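Local coordinates for acyl-CoA Binding Protein (Moniliophthora perniciosa, PDB 3FP5), which probably binds medium- to long-chain acyl-CoA esters, keeping them soluble and available for fatty acid metabolism, as in other acyl-CoA binding proteins, at residues V81-L84 with L85-L88. Sequence-based numbering, arbitrary orientation.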
# COMPACT_ATOMS: atom_id res chain seq x y z
N VAL A 81 4.25 4.36 0.25
CA VAL A 81 5.47 4.41 -0.56
C VAL A 81 6.63 3.71 0.15
O VAL A 81 7.33 2.87 -0.43
CB VAL A 81 5.86 5.86 -0.91
CG1 VAL A 81 7.28 5.91 -1.52
CG2 VAL A 81 4.82 6.47 -1.85
N GLU A 82 6.82 4.03 1.43
CA GLU A 82 7.90 3.42 2.19
C GLU A 82 7.80 1.90 2.30
O GLU A 82 8.82 1.21 2.24
CB GLU A 82 7.99 4.07 3.57
CG GLU A 82 8.61 5.45 3.49
CD GLU A 82 8.68 6.12 4.85
OE1 GLU A 82 8.12 5.56 5.82
OE2 GLU A 82 9.30 7.20 4.93
N LYS A 83 6.58 1.37 2.44
CA LYS A 83 6.41 -0.08 2.48
C LYS A 83 6.84 -0.72 1.15
O LYS A 83 7.49 -1.76 1.14
CB LYS A 83 4.96 -0.47 2.78
CG LYS A 83 4.72 -1.98 2.79
CD LYS A 83 5.63 -2.67 3.79
CE LYS A 83 5.24 -2.31 5.22
NZ LYS A 83 6.08 -3.03 6.21
N LEU A 84 6.47 -0.09 0.04
CA LEU A 84 6.88 -0.61 -1.26
C LEU A 84 8.40 -0.54 -1.39
O LEU A 84 9.04 -1.49 -1.86
CB LEU A 84 6.20 0.17 -2.39
CG LEU A 84 6.64 -0.25 -3.79
CD1 LEU A 84 6.38 -1.75 -4.02
CD2 LEU A 84 5.92 0.59 -4.84
N LEU A 85 9.00 0.58 -0.99
CA LEU A 85 10.46 0.69 -1.07
C LEU A 85 11.15 -0.39 -0.23
O LEU A 85 12.13 -0.99 -0.67
CB LEU A 85 10.94 2.08 -0.66
CG LEU A 85 10.58 3.17 -1.68
CD1 LEU A 85 10.94 4.55 -1.16
CD2 LEU A 85 11.29 2.89 -3.00
N GLU A 86 10.62 -0.64 0.96
CA GLU A 86 11.13 -1.68 1.84
C GLU A 86 11.13 -3.01 1.09
O GLU A 86 12.13 -3.71 1.03
CB GLU A 86 10.26 -1.78 3.09
CG GLU A 86 10.59 -2.95 3.99
CD GLU A 86 9.60 -3.09 5.14
OE1 GLU A 86 8.70 -2.23 5.27
OE2 GLU A 86 9.73 -4.06 5.91
N ILE A 87 9.98 -3.33 0.50
CA ILE A 87 9.80 -4.59 -0.21
C ILE A 87 10.73 -4.71 -1.42
O ILE A 87 11.30 -5.78 -1.67
CB ILE A 87 8.33 -4.78 -0.64
CG1 ILE A 87 7.48 -5.12 0.57
CG2 ILE A 87 8.21 -5.86 -1.71
CD1 ILE A 87 5.97 -4.96 0.33
N LEU A 88 10.89 -3.62 -2.17
CA LEU A 88 11.73 -3.62 -3.35
C LEU A 88 13.18 -3.80 -2.94
O LEU A 88 13.93 -4.50 -3.60
CB LEU A 88 11.56 -2.32 -4.14
CG LEU A 88 10.19 -2.11 -4.78
CD1 LEU A 88 10.09 -0.72 -5.38
CD2 LEU A 88 9.93 -3.17 -5.84
O HOH W 1 6.91 -5.77 5.88
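K83 and E86, three residues apart on helix 73-91, form a salt bridge in which NZ of K83 lies 2.9 Å from OE1 of E86. The ammonium meets this oxygen on its syn side, 30° out of the carboxylate plane. The lysine chain, bent at chi2 (57°) and chi3 (69°), turns toward E86 and runs beside its extended chain, the two side chains pointing the same way, with CD of K83 3.4 Å from OE1 of E86. A water accepts a bond from NZ of K83 and gives a weak one to OE2 of E86, closing a second path between the charges. The ammonium also makes a cation-pi contact with Y33 of helix 28-42; a methionine in place of K83 would probably leave the E86 carboxylate without its counter-charge and Y33 without its cation.

The apolar pairs follow the i to i+4 spacing. V81 lies side by side with L85, its CG1 3.9 Å from CD1 of L85, while L84 slants across L88, with CG of L84 3.8 Å from CD1 of L88. L84 continues into A11, I14 and V15 of helix 5-17, and L88 into Y99 and I100 of helix 94-105.

Beneath these side chains, in regular alpha-helical bonds, the backbone N of L85, E86, I87 and L88 donates to O of V81, E82, K83 and L84, respectively. This stretch is thus amphipathic: V81, L84, I87 and L88 are buried in the bundle, while the K83-E86 ion pair meets water at its border.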